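PDB 5NEC: TonB-dependent siderophore receptor from Pseudomonas aeruginosa 39016, which probably takes up ferric siderophores, and siderophore-drug conjugates that mimic them, across the outer membrane with energy supplied through TonB. Local coordinates for residues 155-161 against 175-181; 549-554 against 585-591; 50-54 against 130-134. All coordinates share one frame; numbering follows the deposited sequence.

In the fold
Contact 3 is buried within the plug domain, contact 2 is a partly buried strand pair of the barrel wall, and contact 1 is a surface contact in the barrel's first hairpin. Contacts 1 and 2 both join antiparallel neighbours by backbone ladders. In contact 2 serines and a glutamate share one face and leucines and alanines the other; in contact 1 F159 sits among polar N179, D161 and D177, opposite I160 and L178, and side-chain-to-backbone bonds are added. Contact 3 has one firm backbone bond and is otherwise packed around an arginine. Contacts 2 and 3 touch where E585 meets S53 and K131; contact 1 lies apart, its nearest atoms about 18 Å from contact 2.

Contact 1. Residues 155-161 against 175-181; sequences KAGNFID and TLDLNQE
K155 meets N179 where the chain enters the beta hairpin of strands 159-167 and 172-182, the first hairpin of the TonB-dependent receptor barrel. The N179 amide pairs with the K155 backbone in both directions. N179 OD1 takes the N-H of K155 in the carbonyl plane, on a lone pair, at 3.1 Å, while ND2 returns a bond to K155 O, which lies near the amide plane at 3.0 Å. N179 CG lies beside its own carbonyl carbon (chi1 -175°), which brings the amide to the backbone of residues 155-157. A156 passes with CA against the E181 carboxylate. G157 N then gives a straight bond to E181 OE2, 3.0 Å long, met on the anti side and well out of the carboxylate plane; G157 O takes only a weak second bond from N179 ND2. The N158 and E181 side chains cross at about a right angle, and N158 OD1 accepts the backbone N-H of E181 from above the carbonyl plane. F159 opens the ladder, trading backbone N-H and C=O bonds with N179. Its ring lies over the asparagine in a CH-pi contact, N179 CB being 3.6 Å from the ring centroid, with ring and amide planes 14° apart. I160 turns to the other face, a lipid-facing surface as the barrel fold suggests, and its CG2 stands 4.3 Å from CD1 of L178. Its backbone bonds to F733 of the last strand, where the barrel closes. D161 continues the ladder with D177 as a second hydrogen-bonded pair. The two carboxylates share a face, and R190 and K152 form salt bridges with D177, probably easing the like charges. D161 OD2 and D177 OD2 stay 4.9 Å apart.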
ATOM      1  N   LYS A 155       6.474  -7.210 -23.284  1.00 59.71           N
ATOM      2  CA  LYS A 155       6.063  -6.212 -24.267  1.00 61.73           C
ATOM      3  C   LYS A 155       7.081  -6.164 -25.405  1.00 63.59           C
ATOM      4  O   LYS A 155       8.067  -6.926 -25.389  1.00 64.48           O
ATOM      5  CB  LYS A 155       5.944  -4.853 -23.592  1.00 62.39           C
ATOM      6  CG  LYS A 155       7.245  -4.342 -22.988  1.00 65.13           C
ATOM      7  CD  LYS A 155       7.032  -3.072 -22.175  1.00 67.00           C
ATOM      8  CE  LYS A 155       8.362  -2.525 -21.669  1.00 69.20           C
ATOM      9  NZ  LYS A 155       8.213  -1.173 -21.070  1.00 70.01           N
ATOM     10  N   ALA A 156       6.852  -5.291 -26.388  1.00 63.60           N
ATOM     11  CA  ALA A 156       7.816  -5.105 -27.481  1.00 65.64           C
ATOM     12  C   ALA A 156       9.109  -4.484 -26.961  1.00 65.83           C
ATOM     13  O   ALA A 156       9.086  -3.724 -25.995  1.00 68.10           O
ATOM     14  CB  ALA A 156       7.220  -4.239 -28.575  1.00 66.55           C
ATOM     15  N   GLY A 157      10.227  -4.817 -27.594  1.00 66.73           N
ATOM     16  CA  GLY A 157      11.556  -4.363 -27.160  1.00 67.27           C
ATOM     17  C   GLY A 157      12.421  -5.530 -26.715  1.00 67.86           C
ATOM     18  O   GLY A 157      11.908  -6.600 -26.376  1.00 72.51           O
ATOM     19  N   ASN A 158      13.733  -5.341 -26.762  1.00 66.80           N
ATOM     20  CA  ASN A 158      14.674  -6.295 -26.199  1.00 66.72           C
ATOM     21  C   ASN A 158      15.548  -5.534 -25.205  1.00 67.65           C
ATOM     22  O   ASN A 158      16.228  -4.571 -25.591  1.00 66.58           O
ATOM     23  CB  ASN A 158      15.521  -6.948 -27.284  1.00 66.63           C
ATOM     24  CG  ASN A 158      14.720  -7.890 -28.153  1.00 67.72           C
ATOM     25  OD1 ASN A 158      14.440  -9.020 -27.768  1.00 68.27           O
ATOM     26  ND2 ASN A 158      14.341  -7.428 -29.335  1.00 70.60           N
ATOM     27  N   PHE A 159      15.495  -5.938 -23.931  1.00 65.79           N
ATOM     28  CA  PHE A 159      16.361  -5.363 -22.914  1.00 66.32           C
ATOM     29  C   PHE A 159      16.709  -6.349 -21.810  1.00 66.15           C
ATOM     30  O   PHE A 159      16.015  -7.327 -21.587  1.00 65.98           O
ATOM     31  CB  PHE A 159      15.774  -4.055 -22.333  1.00 67.72           C
ATOM     32  CG  PHE A 159      14.423  -4.203 -21.658  1.00 67.59           C
ATOM     33  CD1 PHE A 159      14.327  -4.631 -20.331  1.00 67.85           C
ATOM     34  CD2 PHE A 159      13.251  -3.869 -22.329  1.00 67.73           C
ATOM     35  CE1 PHE A 159      13.087  -4.751 -19.705  1.00 66.38           C
ATOM     36  CE2 PHE A 159      12.014  -3.992 -21.710  1.00 67.80           C
ATOM     37  CZ  PHE A 159      11.930  -4.439 -20.395  1.00 68.13           C
ATOM     38  N   ILE A 160      17.820  -6.078 -21.147  1.00 65.50           N
ATOM     39  CA  ILE A 160      18.258  -6.818 -19.978  1.00 65.18           C
ATOM     40  C   ILE A 160      18.647  -5.735 -18.993  1.00 65.05           C
ATOM     41  O   ILE A 160      19.548  -4.952 -19.284  1.00 62.67           O
ATOM     42  CB  ILE A 160      19.461  -7.742 -20.283  1.00 66.20           C
ATOM     43  CG1 ILE A 160      19.208  -8.555 -21.565  1.00 68.11           C
ATOM     44  CG2 ILE A 160      19.721  -8.677 -19.107  1.00 65.79           C
ATOM     45  CD1 ILE A 160      20.305  -9.554 -21.924  1.00 69.40           C
ATOM     46  N   ASP A 161      17.922  -5.647 -17.876  1.00 64.47           N
ATOM     47  CA  ASP A 161      18.246  -4.714 -16.779  1.00 66.35           C
ATOM     48  C   ASP A 161      18.569  -5.493 -15.523  1.00 63.70           C
ATOM     49  O   ASP A 161      18.136  -6.621 -15.349  1.00 65.06           O
ATOM     50  CB  ASP A 161      17.097  -3.746 -16.474  1.00 67.77           C
ATOM     51  CG  ASP A 161      16.747  -2.853 -17.652  1.00 71.69           C
ATOM     52  OD1 ASP A 161      17.352  -3.003 -18.748  1.00 76.00           O
ATOM     53  OD2 ASP A 161      15.862  -1.979 -17.466  1.00 74.00           O
ATOM     54  N   THR A 175      18.374  -7.600  -8.347  1.00 47.92           N
ATOM     55  CA  THR A 175      17.239  -7.670  -9.275  1.00 49.34           C
ATOM     56  C   THR A 175      17.714  -7.916 -10.700  1.00 51.76           C
ATOM     57  O   THR A 175      18.824  -7.563 -11.074  1.00 50.81           O
ATOM     58  CB  THR A 175      16.358  -6.402  -9.260  1.00 49.06           C
ATOM     59  OG1 THR A 175      17.171  -5.259  -9.496  1.00 52.58           O
ATOM     60  CG2 THR A 175      15.670  -6.219  -7.941  1.00 48.47           C
ATOM     61  N   LEU A 176      16.840  -8.534 -11.480  1.00 53.90           N
ATOM     62  CA  LEU A 176      17.086  -8.812 -12.877  1.00 56.03           C
ATOM     63  C   LEU A 176      15.750  -8.648 -13.583  1.00 57.59           C
ATOM     64  O   LEU A 176      14.747  -9.119 -13.080  1.00 57.87           O
ATOM     65  CB  LEU A 176      17.658 -10.223 -13.030  1.00 57.35           C
ATOM     66  CG  LEU A 176      18.365 -10.557 -14.360  1.00 59.13           C
ATOM     67  CD1 LEU A 176      19.466 -11.597 -14.181  1.00 58.87           C
ATOM     68  CD2 LEU A 176      17.368 -11.011 -15.419  1.00 59.33           C
ATOM     69  N   ASP A 177      15.743  -7.940 -14.710  1.00 60.57           N
ATOM     70  CA  ASP A 177      14.519  -7.633 -15.481  1.00 61.48           C
ATOM     71  C   ASP A 177      14.866  -7.790 -16.973  1.00 62.66           C
ATOM     72  O   ASP A 177      15.392  -6.875 -17.610  1.00 62.28           O
ATOM     73  CB  ASP A 177      13.998  -6.220 -15.142  1.00 61.70           C
ATOM     74  CG  ASP A 177      12.638  -5.885 -15.795  1.00 63.54           C
ATOM     75  OD1 ASP A 177      11.956  -6.767 -16.371  1.00 66.03           O
ATOM     76  OD2 ASP A 177      12.228  -4.698 -15.726  1.00 62.67           O
ATOM     77  N   LEU A 178      14.579  -8.983 -17.492  1.00 62.23           N
ATOM     78  CA  LEU A 178      14.909  -9.404 -18.854  1.00 61.54           C
ATOM     79  C   LEU A 178      13.646  -9.493 -19.698  1.00 59.67           C
ATOM     80  O   LEU A 178      12.711 -10.145 -19.274  1.00 59.55           O
ATOM     81  CB  LEU A 178      15.569 -10.777 -18.780  1.00 61.47           C
ATOM     82  CG  LEU A 178      15.878 -11.464 -20.104  1.00 62.73           C
ATOM     83  CD1 LEU A 178      17.236 -12.123 -20.034  1.00 64.50           C
ATOM     84  CD2 LEU A 178      14.802 -12.473 -20.500  1.00 64.22           C
ATOM     85  N   ASN A 179      13.638  -8.868 -20.882  1.00 60.07           N
ATOM     86  CA  ASN A 179      12.493  -8.882 -21.815  1.00 60.78           C
ATOM     87  C   ASN A 179      12.982  -9.148 -23.256  1.00 63.53           C
ATOM     88  O   ASN A 179      13.719  -8.344 -23.815  1.00 64.32           O
ATOM     89  CB  ASN A 179      11.714  -7.558 -21.725  1.00 60.09           C
ATOM     90  CG  ASN A 179      10.444  -7.551 -22.583  1.00 61.81           C
ATOM     91  OD1 ASN A 179       9.325  -7.721 -22.080  1.00 59.94           O
ATOM     92  ND2 ASN A 179      10.614  -7.344 -23.893  1.00 62.84           N
ATOM     93  N   GLN A 180      12.548 -10.263 -23.849  1.00 65.38           N
ATOM     94  CA  GLN A 180      13.029 -10.736 -25.159  1.00 65.91           C
ATOM     95  C   GLN A 180      11.878 -11.029 -26.116  1.00 64.33           C
ATOM     96  O   GLN A 180      10.981 -11.794 -25.784  1.00 60.91           O
ATOM     97  CB  GLN A 180      13.827 -12.026 -24.970  1.00 68.94           C
ATOM     98  CG  GLN A 180      14.855 -12.340 -26.050  1.00 73.08           C
ATOM     99  CD  GLN A 180      16.291 -12.183 -25.564  1.00 77.15           C
ATOM    100  OE1 GLN A 180      16.656 -12.624 -24.464  1.00 80.40           O
ATOM    101  NE2 GLN A 180      17.119 -11.564 -26.389  1.00 80.18           N
ATOM    102  N   GLU A 181      11.910 -10.437 -27.313  1.00 64.41           N
ATOM    103  CA  GLU A 181      10.964 -10.818 -28.377  1.00 62.25           C
ATOM    104  C   GLU A 181      11.268 -12.215 -28.924  1.00 59.18           C
ATOM    105  O   GLU A 181      12.412 -12.671 -28.894  1.00 57.41           O
ATOM    106  CB  GLU A 181      10.974  -9.807 -29.513  1.00 63.69           C
ATOM    107  CG  GLU A 181      10.397  -8.452 -29.136  1.00 65.67           C
ATOM    108  CD  GLU A 181      10.301  -7.480 -30.316  1.00 68.86           C
ATOM    109  OE1 GLU A 181      10.747  -7.818 -31.433  1.00 70.41           O
ATOM    110  OE2 GLU A 181       9.779  -6.350 -30.119  1.00 71.02           O
TER

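Contact 2. Residues 549-554 against 585-591; sequences RLELSA and ELSASGK
R549 and K591 touch through their aliphatic shafts, CD to CD at 4.2 Å, at one end of an antiparallel strand pair, 550-561 beside 579-589, in the wall of the receptor's beta barrel. Two of its flat groups bond beyond the pair: the extended R549 chain carries its guanidinium past the lysine to E594, with which NH1 forms a salt bridge, and the E585 carboxylate turns away to R98 of the plug. The E551 carboxylate also leads away, while its CB lies 3.6 Å from S589 OG. E551 with S589 and S553 with S587 are hydrogen-bonded pairs, each closed by two backbone bonds. Their side chains form a small polar face: S553 and S587 meet CB to CB, while S589 OG, set between its backbone N and carbonyl carbon (chi1 69°), is hydrogen-bonded to N34 OD1. This face therefore looks inward to the N-terminal part of the chain and the plug. The opposite face is apolar. L552 reaches CD2 over the A588 methyl at 3.5 Å, and L586 does the same with its CD2 against A554 CB, so each leucine branch leans across onto a small partner. At the R549 end the strand carries a classic beta bulge on its other side, R549 and L550 both facing F545; toward 585-591 the register holds, L550 opposite G590. The chain turns a corner at G590, whose phi of 125° suits glycine. G590 CA lies 3.1 Å from R549 O in a CA-H...O contact. That same oxygen accepts K591 N from above its carbonyl plane, at 2.8 Å. L550 packs against the K591 carbonyl, its CB only 3.3 Å from K591 O.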
ATOM      1  N   ARG A 549       4.450  19.229 -19.141  1.00 91.02           N
ATOM      2  CA  ARG A 549       5.455  18.479 -18.384  1.00 89.26           C
ATOM      3  C   ARG A 549       5.358  18.720 -16.879  1.00 83.03           C
ATOM      4  O   ARG A 549       6.087  18.080 -16.129  1.00 78.90           O
ATOM      5  CB  ARG A 549       6.860  18.847 -18.854  1.00 93.33           C
ATOM      6  CG  ARG A 549       7.152  18.452 -20.280  1.00 97.18           C
ATOM      7  CD  ARG A 549       8.550  18.862 -20.673  1.00101.13           C
ATOM      8  NE  ARG A 549       8.812  18.564 -22.080  1.00105.41           N
ATOM      9  CZ  ARG A 549       9.864  19.004 -22.775  1.00108.43           C
ATOM     10  NH1 ARG A 549      10.793  19.786 -22.210  1.00110.35           N
ATOM     11  NH2 ARG A 549       9.988  18.661 -24.059  1.00107.49           N
ATOM     12  N   LEU A 550       4.490  19.649 -16.459  1.00 78.11           N
ATOM     13  CA  LEU A 550       4.241  19.976 -15.054  1.00 77.18           C
ATOM     14  C   LEU A 550       2.736  19.982 -14.819  1.00 76.15           C
ATOM     15  O   LEU A 550       2.037  20.774 -15.438  1.00 76.79           O
ATOM     16  CB  LEU A 550       4.799  21.367 -14.727  1.00 76.90           C
ATOM     17  CG  LEU A 550       4.677  21.870 -13.276  1.00 76.75           C
ATOM     18  CD1 LEU A 550       5.517  21.021 -12.335  1.00 74.96           C
ATOM     19  CD2 LEU A 550       5.071  23.336 -13.169  1.00 77.18           C
ATOM     20  N   GLU A 551       2.243  19.114 -13.932  1.00 73.69           N
ATOM     21  CA  GLU A 551       0.821  19.108 -13.571  1.00 72.98           C
ATOM     22  C   GLU A 551       0.657  19.659 -12.147  1.00 68.69           C
ATOM     23  O   GLU A 551       1.309  19.173 -11.232  1.00 67.35           O
ATOM     24  CB  GLU A 551       0.221  17.693 -13.711  1.00 75.15           C
ATOM     25  CG  GLU A 551      -0.088  17.253 -15.159  1.00 80.33           C
ATOM     26  CD  GLU A 551      -1.424  16.506 -15.352  1.00 83.26           C
ATOM     27  OE1 GLU A 551      -2.447  16.990 -14.813  1.00 85.91           O
ATOM     28  OE2 GLU A 551      -1.438  15.446 -16.056  1.00 81.81           O
ATOM     29  N   LEU A 552      -0.172  20.690 -11.984  1.00 65.03           N
ATOM     30  CA  LEU A 552      -0.561  21.194 -10.668  1.00 62.90           C
ATOM     31  C   LEU A 552      -2.021  20.847 -10.401  1.00 62.23           C
ATOM     32  O   LEU A 552      -2.824  20.883 -11.318  1.00 63.13           O
ATOM     33  CB  LEU A 552      -0.333  22.707 -10.572  1.00 62.71           C
ATOM     34  CG  LEU A 552       1.089  23.195 -10.862  1.00 63.17           C
ATOM     35  CD1 LEU A 552       1.206  24.680 -10.552  1.00 63.87           C
ATOM     36  CD2 LEU A 552       2.126  22.432 -10.054  1.00 63.33           C
ATOM     37  N   SER A 553      -2.345  20.489  -9.152  1.00 61.64           N
ATOM     38  CA  SER A 553      -3.691  20.061  -8.735  1.00 61.71           C
ATOM     39  C   SER A 553      -4.097  20.724  -7.427  1.00 60.08           C
ATOM     40  O   SER A 553      -3.264  20.964  -6.561  1.00 57.17           O
ATOM     41  CB  SER A 553      -3.748  18.540  -8.505  1.00 64.11           C
ATOM     42  OG  SER A 553      -3.813  17.813  -9.712  1.00 68.30           O
ATOM     43  N   ALA A 554      -5.388  20.977  -7.276  1.00 58.91           N
ATOM     44  CA  ALA A 554      -5.946  21.417  -6.005  1.00 58.02           C
ATOM     45  C   ALA A 554      -7.331  20.822  -5.883  1.00 56.96           C
ATOM     46  O   ALA A 554      -8.070  20.827  -6.857  1.00 57.89           O
ATOM     47  CB  ALA A 554      -6.001  22.936  -5.936  1.00 59.08           C
ATOM     48  N   GLU A 585      -6.373  18.955  -0.781  1.00 55.25           N
ATOM     49  CA  GLU A 585      -5.241  18.257  -1.383  1.00 56.08           C
ATOM     50  C   GLU A 585      -4.626  19.150  -2.459  1.00 54.97           C
ATOM     51  O   GLU A 585      -5.339  19.690  -3.287  1.00 53.62           O
ATOM     52  CB  GLU A 585      -5.702  16.908  -1.962  1.00 58.64           C
ATOM     53  CG  GLU A 585      -5.705  15.787  -0.913  1.00 61.29           C
ATOM     54  CD  GLU A 585      -6.617  14.585  -1.217  1.00 63.77           C
ATOM     55  OE1 GLU A 585      -7.217  14.492  -2.312  1.00 62.78           O
ATOM     56  OE2 GLU A 585      -6.752  13.711  -0.320  1.00 66.95           O
ATOM     57  N   LEU A 586      -3.302  19.294  -2.422  1.00 54.66           N
ATOM     58  CA  LEU A 586      -2.530  20.007  -3.436  1.00 54.97           C
ATOM     59  C   LEU A 586      -1.468  19.071  -3.992  1.00 55.09           C
ATOM     60  O   LEU A 586      -0.833  18.375  -3.217  1.00 55.52           O
ATOM     61  CB  LEU A 586      -1.837  21.231  -2.803  1.00 55.75           C
ATOM     62  CG  LEU A 586      -2.702  22.216  -2.009  1.00 55.99           C
ATOM     63  CD1 LEU A 586      -1.815  23.306  -1.405  1.00 56.22           C
ATOM     64  CD2 LEU A 586      -3.795  22.797  -2.887  1.00 55.15           C
ATOM     65  N   SER A 587      -1.261  19.059  -5.312  1.00 57.71           N
ATOM     66  CA  SER A 587      -0.176  18.278  -5.947  1.00 58.14           C
ATOM     67  C   SER A 587       0.611  19.066  -6.984  1.00 57.53           C
ATOM     68  O   SER A 587       0.085  19.952  -7.648  1.00 55.28           O
ATOM     69  CB  SER A 587      -0.713  17.038  -6.668  1.00 59.78           C
ATOM     70  OG  SER A 587      -1.755  16.428  -5.945  1.00 62.78           O
ATOM     71  N   ALA A 588       1.872  18.687  -7.137  1.00 57.24           N
ATOM     72  CA  ALA A 588       2.737  19.181  -8.189  1.00 59.88           C
ATOM     73  C   ALA A 588       3.579  17.996  -8.668  1.00 60.55           C
ATOM     74  O   ALA A 588       4.197  17.314  -7.852  1.00 60.71           O
ATOM     75  CB  ALA A 588       3.622  20.306  -7.664  1.00 60.71           C
ATOM     76  N   SER A 589       3.610  17.769  -9.982  1.00 63.17           N
ATOM     77  CA  SER A 589       4.265  16.603 -10.560  1.00 62.82           C
ATOM     78  C   SER A 589       4.856  16.911 -11.938  1.00 63.66           C
ATOM     79  O   SER A 589       4.111  17.254 -12.849  1.00 64.72           O
ATOM     80  CB  SER A 589       3.272  15.426 -10.620  1.00 62.20           C
ATOM     81  OG  SER A 589       2.225  15.621 -11.552  1.00 63.49           O
ATOM     82  N   GLY A 590       6.183  16.789 -12.070  1.00 65.30           N
ATOM     83  CA  GLY A 590       6.893  16.961 -13.346  1.00 67.27           C
ATOM     84  C   GLY A 590       8.026  17.994 -13.323  1.00 70.29           C
ATOM     85  O   GLY A 590       8.636  18.232 -12.285  1.00 71.35           O
ATOM     86  N   LYS A 591       8.304  18.602 -14.476  1.00 73.40           N
ATOM     87  CA  LYS A 591       9.446  19.525 -14.651  1.00 76.12           C
ATOM     88  C   LYS A 591       9.113  20.975 -14.306  1.00 75.43           C
ATOM     89  O   LYS A 591       8.129  21.527 -14.788  1.00 72.00           O
ATOM     90  CB  LYS A 591      10.006  19.449 -16.079  1.00 78.72           C
ATOM     91  CG  LYS A 591      10.839  18.192 -16.284  1.00 81.61           C
ATOM     92  CD  LYS A 591      11.305  17.961 -17.697  1.00 84.58           C
ATOM     93  CE  LYS A 591      11.881  16.558 -17.795  1.00 86.36           C
ATOM     94  NZ  LYS A 591      12.432  16.257 -19.144  1.00 89.05           N
TER

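Contact 3. Residues 50-54 against 130-134; sequences TPRSV and SKGPN
R52 and N134 meet in the dense half of this plug-domain contact. The R52 chain bends about its CG-CD bond (chi3 -44°), which folds the guanidinium back across the asparagine, and the two side chains cross at about a right angle. R52 CZ lies 3.6 Å from N134 CG, the two planes 33° apart, with ND2 over one guanidinium face toward its rim. ND2 and R52 NH2 are both donors, so their 3.0 Å approach is no bond and is doubtful in detail; N134 OD1 is instead turned to a weak bond with A136 N. At the guanidinium edge NH1 points to S130 OG, a straight but weak hydrogen bond of 3.3 Å, and CD of R52 rests 3.4 Å from P133 O. The firm link is made by the backbone: K131 N meets S53 O almost head-on at 3.0 Å, with an N-H...O angle of 176°. Packing is slacker beyond these points. V54 and S130 face each other as a non-hydrogen-bonded antiparallel pair, yet V54 CG2 comes no closer to S130 OG than 4.1 Å. P133 CB points away and the residue is partly exposed, as are V54 and N134, while the K131 chain leads off toward E585 of the barrel wall. The pair lies where the edge strand 54-57 of the mixed plug sheet meets strand 124-130. Barrel strands pack against it: Q483 of strand 471-488 touches R52 and N134, Y497 of strand 494-503 touches P51 and S53, and strand 534-545 sends E538 to S53 OG and K542 to the carbonyls of T50 and R52.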
ATOM      1  N   THR A  50      -9.874  14.102 -15.758  1.00 63.28           N
ATOM      2  CA  THR A  50     -10.623  13.143 -14.939  1.00 62.20           C
ATOM      3  C   THR A  50     -11.075  13.891 -13.657  1.00 61.21           C
ATOM      4  O   THR A  50     -10.254  14.522 -12.974  1.00 57.66           O
ATOM      5  CB  THR A  50      -9.790  11.855 -14.666  1.00 60.79           C
ATOM      6  OG1 THR A  50      -9.671  11.115 -15.892  1.00 60.52           O
ATOM      7  CG2 THR A  50     -10.433  10.957 -13.610  1.00 59.45           C
ATOM      8  N   PRO A  51     -12.384  13.839 -13.335  1.00 60.81           N
ATOM      9  CA  PRO A  51     -12.946  14.610 -12.216  1.00 61.48           C
ATOM     10  C   PRO A  51     -12.786  13.959 -10.829  1.00 61.55           C
ATOM     11  O   PRO A  51     -13.752  13.851 -10.081  1.00 59.22           O
ATOM     12  CB  PRO A  51     -14.423  14.714 -12.608  1.00 63.03           C
ATOM     13  CG  PRO A  51     -14.689  13.420 -13.330  1.00 61.68           C
ATOM     14  CD  PRO A  51     -13.444  13.140 -14.095  1.00 61.08           C
ATOM     15  N   ARG A  52     -11.565  13.543 -10.495  1.00 65.28           N
ATOM     16  CA  ARG A  52     -11.247  12.849  -9.243  1.00 66.49           C
ATOM     17  C   ARG A  52      -9.778  13.108  -8.894  1.00 65.73           C
ATOM     18  O   ARG A  52      -8.952  13.345  -9.779  1.00 61.25           O
ATOM     19  CB  ARG A  52     -11.481  11.335  -9.387  1.00 69.84           C
ATOM     20  CG  ARG A  52     -12.946  10.942  -9.634  1.00 74.41           C
ATOM     21  CD  ARG A  52     -13.208   9.439  -9.744  1.00 77.43           C
ATOM     22  NE  ARG A  52     -12.201   8.792 -10.584  1.00 81.26           N
ATOM     23  CZ  ARG A  52     -11.095   8.188 -10.137  1.00 88.67           C
ATOM     24  NH1 ARG A  52     -10.811   8.084  -8.822  1.00 90.90           N
ATOM     25  NH2 ARG A  52     -10.245   7.676 -11.026  1.00 88.59           N
ATOM     26  N   SER A  53      -9.453  13.052  -7.606  1.00 65.17           N
ATOM     27  CA  SER A  53      -8.057  13.137  -7.177  1.00 63.39           C
ATOM     28  C   SER A  53      -7.335  11.813  -7.442  1.00 60.84           C
ATOM     29  O   SER A  53      -7.645  10.797  -6.821  1.00 61.37           O
ATOM     30  CB  SER A  53      -7.978  13.500  -5.700  1.00 63.16           C
ATOM     31  OG  SER A  53      -8.497  14.799  -5.504  1.00 65.61           O
ATOM     32  N   VAL A  54      -6.381  11.828  -8.375  1.00 59.00           N
ATOM     33  CA  VAL A  54      -5.578  10.652  -8.697  1.00 55.85           C
ATOM     34  C   VAL A  54      -4.116  11.056  -8.721  1.00 53.97           C
ATOM     35  O   VAL A  54      -3.765  12.016  -9.392  1.00 52.99           O
ATOM     36  CB  VAL A  54      -5.950  10.064 -10.068  1.00 56.44           C
ATOM     37  CG1 VAL A  54      -5.042   8.878 -10.408  1.00 56.42           C
ATOM     38  CG2 VAL A  54      -7.424   9.659 -10.090  1.00 56.77           C
ATOM     39  N   SER A 130      -6.059   6.396  -6.141  1.00 53.16           N
ATOM     40  CA  SER A 130      -7.353   7.097  -6.201  1.00 53.62           C
ATOM     41  C   SER A 130      -7.776   7.499  -4.801  1.00 54.88           C
ATOM     42  O   SER A 130      -7.976   6.643  -3.948  1.00 52.03           O
ATOM     43  CB  SER A 130      -8.423   6.188  -6.789  1.00 54.18           C
ATOM     44  OG  SER A 130      -8.257   6.121  -8.183  1.00 57.01           O
ATOM     45  N   LYS A 131      -7.936   8.794  -4.566  1.00 58.72           N
ATOM     46  CA  LYS A 131      -8.188   9.286  -3.205  1.00 61.14           C
ATOM     47  C   LYS A 131      -9.667   9.300  -2.817  1.00 62.62           C
ATOM     48  O   LYS A 131      -9.989   9.116  -1.659  1.00 64.81           O
ATOM     49  CB  LYS A 131      -7.518  10.640  -2.996  1.00 62.21           C
ATOM     50  CG  LYS A 131      -6.032  10.594  -3.339  1.00 64.27           C
ATOM     51  CD  LYS A 131      -5.154  11.248  -2.291  1.00 67.17           C
ATOM     52  CE  LYS A 131      -3.845  11.744  -2.898  1.00 70.24           C
ATOM     53  NZ  LYS A 131      -3.078  12.563  -1.911  1.00 71.60           N
ATOM     54  N   GLY A 132     -10.560   9.489  -3.773  1.00 65.68           N
ATOM     55  CA  GLY A 132     -11.989   9.320  -3.531  1.00 68.52           C
ATOM     56  C   GLY A 132     -12.444   8.071  -4.250  1.00 72.74           C
ATOM     57  O   GLY A 132     -11.627   7.379  -4.862  1.00 75.70           O
ATOM     58  N   PRO A 133     -13.756   7.779  -4.202  1.00 77.97           N
ATOM     59  CA  PRO A 133     -14.259   6.539  -4.813  1.00 77.88           C
ATOM     60  C   PRO A 133     -14.183   6.518  -6.345  1.00 78.96           C
ATOM     61  O   PRO A 133     -14.035   7.575  -6.989  1.00 77.41           O
ATOM     62  CB  PRO A 133     -15.711   6.477  -4.337  1.00 77.32           C
ATOM     63  CG  PRO A 133     -16.077   7.906  -4.114  1.00 79.26           C
ATOM     64  CD  PRO A 133     -14.841   8.573  -3.588  1.00 78.59           C
ATOM     65  N   ASN A 134     -14.273   5.302  -6.891  1.00 79.34           N
ATOM     66  CA  ASN A 134     -14.231   5.043  -8.331  1.00 81.67           C
ATOM     67  C   ASN A 134     -14.999   3.730  -8.627  1.00 85.25           C
ATOM     68  O   ASN A 134     -14.473   2.637  -8.397  1.00 89.14           O
ATOM     69  CB  ASN A 134     -12.765   4.968  -8.796  1.00 80.28           C
ATOM     70  CG  ASN A 134     -12.611   4.884 -10.312  1.00 79.58           C
ATOM     71  OD1 ASN A 134     -13.576   4.771 -11.056  1.00 77.29           O
ATOM     72  ND2 ASN A 134     -11.363   4.918 -10.772  1.00 79.37           N
TER